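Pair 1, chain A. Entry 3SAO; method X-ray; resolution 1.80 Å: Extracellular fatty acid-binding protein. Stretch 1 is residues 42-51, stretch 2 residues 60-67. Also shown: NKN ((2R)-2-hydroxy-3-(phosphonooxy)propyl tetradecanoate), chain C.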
# COMPACT_ATOMS: atom_id res chain seq x y z
N GLY A 42 9.77 15.48 -9.92
CA GLY A 42 11.10 15.90 -9.51
C GLY A 42 11.72 14.88 -8.59
O GLY A 42 11.57 13.67 -8.80
N GLU A 43 12.37 15.38 -7.54
CA GLU A 43 13.23 14.59 -6.69
C GLU A 43 12.53 14.07 -5.44
O GLU A 43 12.83 12.95 -4.99
CB GLU A 43 14.46 15.44 -6.28
N ASP A 44 11.66 14.88 -4.83
CA ASP A 44 11.19 14.59 -3.46
C ASP A 44 9.70 14.24 -3.38
O ASP A 44 9.23 13.81 -2.34
CB ASP A 44 11.51 15.75 -2.50
CG ASP A 44 13.00 15.99 -2.33
OD1 ASP A 44 13.79 15.01 -2.44
OD2 ASP A 44 13.37 17.16 -2.08
N GLU A 45 8.98 14.30 -4.49
CA GLU A 45 7.52 14.18 -4.45
C GLU A 45 7.01 13.05 -5.35
O GLU A 45 7.46 12.89 -6.50
CB GLU A 45 6.91 15.53 -4.86
CG GLU A 45 5.39 15.61 -4.71
CD GLU A 45 4.94 17.07 -4.74
OE1 GLU A 45 3.75 17.35 -4.96
OE2 GLU A 45 5.80 17.94 -4.57
N LEU A 46 6.07 12.28 -4.84
CA LEU A 46 5.38 11.30 -5.68
C LEU A 46 3.92 11.27 -5.38
O LEU A 46 3.53 11.51 -4.22
CB LEU A 46 5.97 9.90 -5.49
CG LEU A 46 6.08 9.36 -4.09
CD1 LEU A 46 4.88 8.50 -3.82
CD2 LEU A 46 7.38 8.54 -3.95
N GLU A 47 3.13 10.92 -6.38
CA GLU A 47 1.69 10.81 -6.21
C GLU A 47 1.36 9.35 -6.47
O GLU A 47 1.81 8.79 -7.44
CB GLU A 47 0.91 11.72 -7.15
CG GLU A 47 -0.61 11.60 -6.97
CD GLU A 47 -1.44 12.61 -7.78
OE1 GLU A 47 -1.10 12.94 -8.92
OE2 GLU A 47 -2.52 12.95 -7.31
N VAL A 48 0.65 8.76 -5.53
CA VAL A 48 0.14 7.41 -5.69
C VAL A 48 -1.35 7.46 -6.04
O VAL A 48 -2.16 8.10 -5.35
CB VAL A 48 0.36 6.56 -4.43
CG1 VAL A 48 -0.02 5.07 -4.72
CG2 VAL A 48 1.77 6.73 -3.92
N SER A 49 -1.72 6.76 -7.12
CA SER A 49 -3.12 6.61 -7.49
C SER A 49 -3.59 5.21 -7.15
O SER A 49 -2.91 4.25 -7.49
CB SER A 49 -3.27 6.85 -8.99
OG SER A 49 -2.87 8.17 -9.28
N TYR A 50 -4.69 5.08 -6.42
CA TYR A 50 -5.13 3.77 -5.96
C TYR A 50 -6.50 3.45 -6.58
O TYR A 50 -7.27 4.37 -6.88
CB TYR A 50 -5.33 3.79 -4.45
CG TYR A 50 -4.16 4.26 -3.64
CD1 TYR A 50 -3.23 3.35 -3.17
CD2 TYR A 50 -4.03 5.59 -3.28
CE1 TYR A 50 -2.17 3.76 -2.33
CE2 TYR A 50 -2.97 6.01 -2.45
CZ TYR A 50 -2.07 5.09 -1.98
OH TYR A 50 -1.00 5.50 -1.19
N ALA A 51 -6.77 2.16 -6.71
CA ALA A 51 -8.06 1.61 -7.09
C ALA A 51 -8.32 0.34 -6.27
O ALA A 51 -7.56 -0.65 -6.33
CB ALA A 51 -8.07 1.35 -8.65
N LYS A 60 -11.58 5.09 -6.07
CA LYS A 60 -10.38 5.57 -6.70
C LYS A 60 -9.97 6.87 -6.04
O LYS A 60 -10.80 7.73 -5.84
CB LYS A 60 -10.64 5.79 -8.19
CG LYS A 60 -10.84 4.52 -8.97
CD LYS A 60 -11.00 4.83 -10.44
CE LYS A 60 -11.66 3.69 -11.18
NZ LYS A 60 -11.59 3.94 -12.65
N TRP A 61 -8.70 7.00 -5.67
CA TRP A 61 -8.21 8.18 -4.96
C TRP A 61 -6.70 8.30 -5.14
O TRP A 61 -6.05 7.38 -5.64
CB TRP A 61 -8.58 8.14 -3.46
CG TRP A 61 -7.79 7.22 -2.63
CD1 TRP A 61 -6.70 7.54 -1.83
CD2 TRP A 61 -7.98 5.80 -2.47
NE1 TRP A 61 -6.25 6.42 -1.19
CE2 TRP A 61 -6.99 5.34 -1.58
CE3 TRP A 61 -8.88 4.87 -3.01
CZ2 TRP A 61 -6.88 4.00 -1.21
CZ3 TRP A 61 -8.78 3.54 -2.61
CH2 TRP A 61 -7.76 3.12 -1.74
N GLU A 62 -6.19 9.49 -4.85
CA GLU A 62 -4.75 9.79 -4.93
C GLU A 62 -4.25 10.44 -3.66
O GLU A 62 -4.95 11.21 -3.00
CB GLU A 62 -4.44 10.71 -6.10
CG GLU A 62 -4.62 10.09 -7.49
CD GLU A 62 -6.08 9.94 -7.91
OE1 GLU A 62 -6.95 10.70 -7.42
OE2 GLU A 62 -6.36 9.02 -8.71
N THR A 63 -3.01 10.12 -3.35
CA THR A 63 -2.26 10.73 -2.28
C THR A 63 -0.90 11.13 -2.78
O THR A 63 -0.25 10.38 -3.49
CB THR A 63 -2.08 9.70 -1.14
OG1 THR A 63 -3.37 9.22 -0.75
CG2 THR A 63 -1.36 10.32 0.03
N THR A 64 -0.41 12.28 -2.31
CA THR A 64 0.86 12.82 -2.70
C THR A 64 1.75 12.86 -1.48
O THR A 64 1.35 13.36 -0.44
CB THR A 64 0.74 14.23 -3.29
OG1 THR A 64 -0.07 14.18 -4.47
CG2 THR A 64 2.04 14.79 -3.67
N PHE A 65 2.92 12.26 -1.64
CA PHE A 65 3.90 12.18 -0.58
C PHE A 65 5.15 12.95 -0.93
O PHE A 65 5.66 12.90 -2.04
CB PHE A 65 4.28 10.72 -0.35
CG PHE A 65 3.17 9.90 0.15
CD1 PHE A 65 2.94 9.76 1.52
CD2 PHE A 65 2.35 9.21 -0.73
CE1 PHE A 65 1.88 9.03 1.97
CE2 PHE A 65 1.34 8.40 -0.27
CZ PHE A 65 1.08 8.36 1.08
N LYS A 66 5.72 13.57 0.09
CA LYS A 66 6.94 14.34 -0.05
C LYS A 66 7.99 13.80 0.92
O LYS A 66 7.68 13.55 2.08
CB LYS A 66 6.65 15.81 0.25
N LYS A 67 9.20 13.60 0.42
CA LYS A 67 10.37 13.20 1.22
C LYS A 67 10.88 14.44 1.92
O LYS A 67 10.98 15.49 1.29
CB LYS A 67 11.45 12.67 0.27
CG LYS A 67 12.30 11.54 0.76
CD LYS A 67 13.63 11.51 -0.01
CE LYS A 67 13.43 11.60 -1.54
NZ LYS A 67 14.53 12.40 -2.22
OAA NKN C . 0.26 4.93 1.68
OAB NKN C . 1.07 2.93 2.67
PAC NKN C . 0.89 3.61 1.35
OAD NKN C . 0.20 2.80 0.28
OAE NKN C . 6.45 1.26 -3.75
OAF NKN C . 2.36 3.90 0.77
CAG NKN C . 2.68 4.48 -0.50
CAH NKN C . 4.16 4.30 -0.82
CAI NKN C . 4.51 3.71 -2.20
OAJ NKN C . 5.54 2.71 -2.10
CAK NKN C . 6.51 2.32 -3.14
CAL NKN C . 7.68 3.23 -3.42
CAM NKN C . 8.97 2.47 -3.14
CAN NKN C . 10.18 3.39 -3.06
CAO NKN C . 9.79 4.86 -3.11
OAY NKN C . 4.74 5.60 -0.75
O HOH W 1 -2.71 13.45 -4.64
O HOH W 2 -6.90 6.26 -8.72

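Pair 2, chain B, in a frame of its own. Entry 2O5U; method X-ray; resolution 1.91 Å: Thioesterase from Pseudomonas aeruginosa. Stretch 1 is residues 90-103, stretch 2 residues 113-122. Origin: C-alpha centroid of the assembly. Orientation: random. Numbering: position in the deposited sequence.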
# COMPACT_ATOMS: atom_id res chain seq x y z
N ALA B 90 11.20 16.55 18.80
CA ALA B 90 10.86 16.83 20.22
C ALA B 90 12.03 16.50 21.11
O ALA B 90 12.25 17.15 22.10
CB ALA B 90 9.64 16.00 20.66
N ARG B 91 12.74 15.43 20.80
CA ARG B 91 14.01 15.15 21.51
C ARG B 91 15.06 14.48 20.66
O ARG B 91 14.74 13.71 19.75
CB ARG B 91 13.86 14.44 22.85
CG ARG B 91 13.03 13.22 22.90
CD ARG B 91 13.60 12.20 23.96
NE ARG B 91 13.40 10.89 23.34
CZ ARG B 91 14.35 10.19 22.71
NH1 ARG B 91 15.63 10.59 22.70
NH2 ARG B 91 14.01 9.05 22.13
N LEU B 92 16.31 14.80 20.97
CA LEU B 92 17.41 14.32 20.16
C LEU B 92 18.47 13.81 21.13
O LEU B 92 19.00 14.55 21.97
CB LEU B 92 17.94 15.44 19.26
CG LEU B 92 19.23 15.20 18.45
CD1 LEU B 92 18.96 14.12 17.44
CD2 LEU B 92 19.66 16.47 17.75
N GLY B 93 18.69 12.52 21.06
CA GLY B 93 19.57 11.88 21.99
C GLY B 93 20.77 11.40 21.21
O GLY B 93 20.95 11.77 20.05
N ASN B 94 21.56 10.57 21.86
CA ASN B 94 22.80 10.06 21.27
C ASN B 94 22.49 9.11 20.10
O ASN B 94 23.04 9.29 18.98
CB ASN B 94 23.62 9.32 22.34
CG ASN B 94 25.04 9.00 21.88
OD1 ASN B 94 25.69 9.81 21.22
ND2 ASN B 94 25.53 7.80 22.22
N SER B 95 21.62 8.12 20.36
CA SER B 95 21.25 7.14 19.32
C SER B 95 19.78 7.18 18.88
O SER B 95 19.43 6.53 17.91
CB SER B 95 21.64 5.73 19.72
OG SER B 95 20.97 5.30 20.89
N SER B 96 18.96 7.98 19.56
CA SER B 96 17.56 7.98 19.26
C SER B 96 17.04 9.42 19.12
O SER B 96 17.60 10.38 19.66
CB SER B 96 16.81 7.20 20.34
OG SER B 96 16.79 7.96 21.54
N VAL B 97 15.91 9.55 18.44
CA VAL B 97 15.33 10.83 18.11
C VAL B 97 13.79 10.62 18.07
O VAL B 97 13.29 9.64 17.50
CB VAL B 97 15.95 11.47 16.79
CG1 VAL B 97 15.77 10.60 15.58
CG2 VAL B 97 15.42 12.92 16.50
N GLN B 98 13.08 11.52 18.74
CA GLN B 98 11.60 11.50 18.70
C GLN B 98 11.13 12.66 17.81
O GLN B 98 11.41 13.83 18.11
CB GLN B 98 10.99 11.65 20.09
CG GLN B 98 9.39 11.45 20.14
CD GLN B 98 8.63 12.47 21.03
OE1 GLN B 98 9.21 13.12 21.88
NE2 GLN B 98 7.30 12.60 20.81
N TYR B 99 10.39 12.33 16.74
CA TYR B 99 9.75 13.31 15.85
C TYR B 99 8.29 13.58 16.29
O TYR B 99 7.60 12.66 16.77
CB TYR B 99 9.73 12.80 14.42
CG TYR B 99 11.02 12.21 13.92
CD1 TYR B 99 11.28 10.83 13.96
CD2 TYR B 99 12.02 13.03 13.45
CE1 TYR B 99 12.53 10.32 13.46
CE2 TYR B 99 13.22 12.55 12.99
CZ TYR B 99 13.46 11.21 12.99
OH TYR B 99 14.66 10.76 12.51
N GLU B 100 7.88 14.84 16.19
CA GLU B 100 6.44 15.20 16.12
C GLU B 100 6.04 15.61 14.70
O GLU B 100 6.69 16.43 14.11
CB GLU B 100 6.20 16.38 17.02
CG GLU B 100 6.52 16.15 18.48
CD GLU B 100 5.42 15.38 19.21
OE1 GLU B 100 4.24 15.29 18.73
OE2 GLU B 100 5.73 14.90 20.29
N LEU B 101 4.92 15.07 14.19
CA LEU B 101 4.45 15.37 12.85
C LEU B 101 2.94 15.69 12.90
O LEU B 101 2.23 15.21 13.79
CB LEU B 101 4.65 14.16 11.94
CG LEU B 101 6.08 14.06 11.32
CD1 LEU B 101 6.73 12.79 11.64
CD2 LEU B 101 6.12 14.36 9.91
N ALA B 102 2.48 16.49 11.96
CA ALA B 102 1.05 16.73 11.80
C ALA B 102 0.77 16.87 10.29
O ALA B 102 1.64 17.34 9.54
CB ALA B 102 0.60 17.98 12.62
N LEU B 103 -0.41 16.44 9.85
CA LEU B 103 -0.86 16.62 8.50
C LEU B 103 -1.80 17.82 8.51
O LEU B 103 -2.66 17.93 9.40
CB LEU B 103 -1.61 15.39 7.97
CG LEU B 103 -2.16 15.47 6.53
CD1 LEU B 103 -2.17 14.09 5.86
CD2 LEU B 103 -3.54 16.12 6.46
N ALA B 113 -4.50 15.64 11.54
CA ALA B 113 -3.99 14.55 12.36
C ALA B 113 -2.65 14.96 12.93
O ALA B 113 -1.99 15.81 12.35
CB ALA B 113 -3.81 13.23 11.49
N ALA B 114 -2.23 14.31 14.01
CA ALA B 114 -0.91 14.54 14.60
C ALA B 114 -0.47 13.29 15.36
O ALA B 114 -1.29 12.62 16.02
CB ALA B 114 -0.94 15.73 15.58
N GLY B 115 0.84 13.04 15.31
CA GLY B 115 1.41 11.89 15.93
C GLY B 115 2.90 12.02 16.10
O GLY B 115 3.50 13.12 15.95
N ARG B 116 3.50 10.90 16.44
CA ARG B 116 4.95 10.93 16.76
C ARG B 116 5.56 9.62 16.37
O ARG B 116 4.86 8.64 16.20
CB ARG B 116 5.20 11.19 18.26
CG ARG B 116 4.46 10.31 19.24
CD ARG B 116 4.52 10.93 20.66
N PHE B 117 6.87 9.60 16.21
CA PHE B 117 7.54 8.33 16.19
C PHE B 117 9.00 8.48 16.59
O PHE B 117 9.53 9.59 16.52
CB PHE B 117 7.34 7.58 14.85
CG PHE B 117 8.23 8.00 13.72
CD1 PHE B 117 9.50 7.39 13.55
CD2 PHE B 117 7.80 8.96 12.79
CE1 PHE B 117 10.34 7.72 12.44
CE2 PHE B 117 8.60 9.31 11.70
CZ PHE B 117 9.90 8.68 11.51
N VAL B 118 9.59 7.37 17.01
CA VAL B 118 10.97 7.30 17.47
C VAL B 118 11.81 6.44 16.52
O VAL B 118 11.50 5.26 16.25
CB VAL B 118 11.11 6.79 18.93
CG1 VAL B 118 12.61 6.68 19.39
CG2 VAL B 118 10.30 7.62 19.89
N HIS B 119 12.89 7.04 16.03
CA HIS B 119 14.01 6.32 15.45
C HIS B 119 15.05 5.99 16.51
O HIS B 119 15.40 6.85 17.37
CB HIS B 119 14.72 7.17 14.36
CG HIS B 119 14.19 6.99 12.97
ND1 HIS B 119 14.37 7.94 11.98
CD2 HIS B 119 13.55 5.94 12.38
CE1 HIS B 119 13.83 7.50 10.85
NE2 HIS B 119 13.33 6.29 11.07
N VAL B 120 15.57 4.76 16.42
CA VAL B 120 16.89 4.41 17.02
C VAL B 120 17.79 4.02 15.85
O VAL B 120 17.38 3.28 14.94
CB VAL B 120 16.83 3.20 18.02
CG1 VAL B 120 18.25 2.89 18.56
CG2 VAL B 120 15.89 3.50 19.20
N PHE B 121 19.01 4.52 15.89
CA PHE B 121 19.96 4.33 14.84
C PHE B 121 20.87 3.13 15.18
O PHE B 121 21.41 3.01 16.29
CB PHE B 121 20.69 5.64 14.50
CG PHE B 121 19.84 6.57 13.69
CD1 PHE B 121 18.97 7.49 14.33
CD2 PHE B 121 19.76 6.43 12.30
CE1 PHE B 121 18.11 8.33 13.57
CE2 PHE B 121 18.90 7.26 11.54
CZ PHE B 121 18.06 8.21 12.18
N VAL B 122 21.01 2.25 14.21
CA VAL B 122 21.74 1.04 14.44
C VAL B 122 22.68 0.73 13.30
O VAL B 122 22.46 1.16 12.14
CB VAL B 122 20.79 -0.23 14.64
CG1 VAL B 122 19.93 -0.11 15.90
CG2 VAL B 122 20.01 -0.56 13.41

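Where pair 1 sets a tyrosine beside a tryptophan, pair 2 has a glycine facing a leucine: W61(A) superposes on G115(B) with their CA atoms 0.1 Å apart, and Y50(A) on L101(B). In pair 1 the two rings lie near parallel but slid apart (planes at 19°, centroid of the Y50(A) ring 4.5 Å from that of the W61(A) five-membered ring), and Y50(A) CB sits over the face of the W61(A) six-membered ring, 3.5 Å from its centroid. In pair 2, G115(B) offers backbone alone, and L101(B) packs instead on the next aromatic along the face, L101(B) CD1 lying 4.0 Å from F117(B) CE2.

The shared frame is two antiparallel strands, at 160° in pair 1 and 162° in pair 2, which superpose with an RMSD of 0.3 Å over 14 central residues. Hydrogen-bonded and non-hydrogen-bonded pairs alternate in the same register. L46(A)-F65(A) matches V97(B)-H119(B), V48(A)-T63(A) matches Y99(B)-F117(B), and Y50(A)-W61(A) matches L101(B)-G115(B); each of these pairs closes a ring of two backbone hydrogen bonds, such as V48(A) N to T63(A) O at 2.8 Å and Y99(B) N to F117(B) O at 2.9 Å. Buried areas are similar, 850 and 812 Å².

On the face carrying these residues, the large side chains change places. Pair 1 puts small V48(A) and T63(A) in the middle, and F65(A) fills in beside them, its CE2 4.0 Å from V48(A) CG2. Pair 2 puts Y99(B) and F117(B) there, an oblique aromatic pair with Y99(B) CD1 3.5 Å from F117(B) CZ. The tyrosines sit at different positions, Y50(A) matching L101(B) and Y99(B) matching V48(A): Y50(A) OH makes a weak hydrogen bond to the ligand atom NKN OAD at 3.3 Å, and Y99(B) OH hydrogen-bonds H119(B) ND1 at 2.9 Å, within the pair itself.

The other face is more polar in pair 1. A water links E47(A) OE2 and T64(A) OG1, 2.7 Å from each; at the matching positions, Q98(B) CG instead lies 3.9 Å from V118(B) CG2.

At the end of the ladder, K67(A) N donates to D44(A) O at 2.8 Å and F121(B) N to S95(B) O at 2.9 Å, so both pairs have this backbone link. The side chains diverge: K67(A) NZ reaches back to D44(A) OD1 in a 2.7 Å salt bridge, while F121(B) packs its ring edge against the valine, F121(B) CE1 lying 3.8 Å from V97(B) CG1.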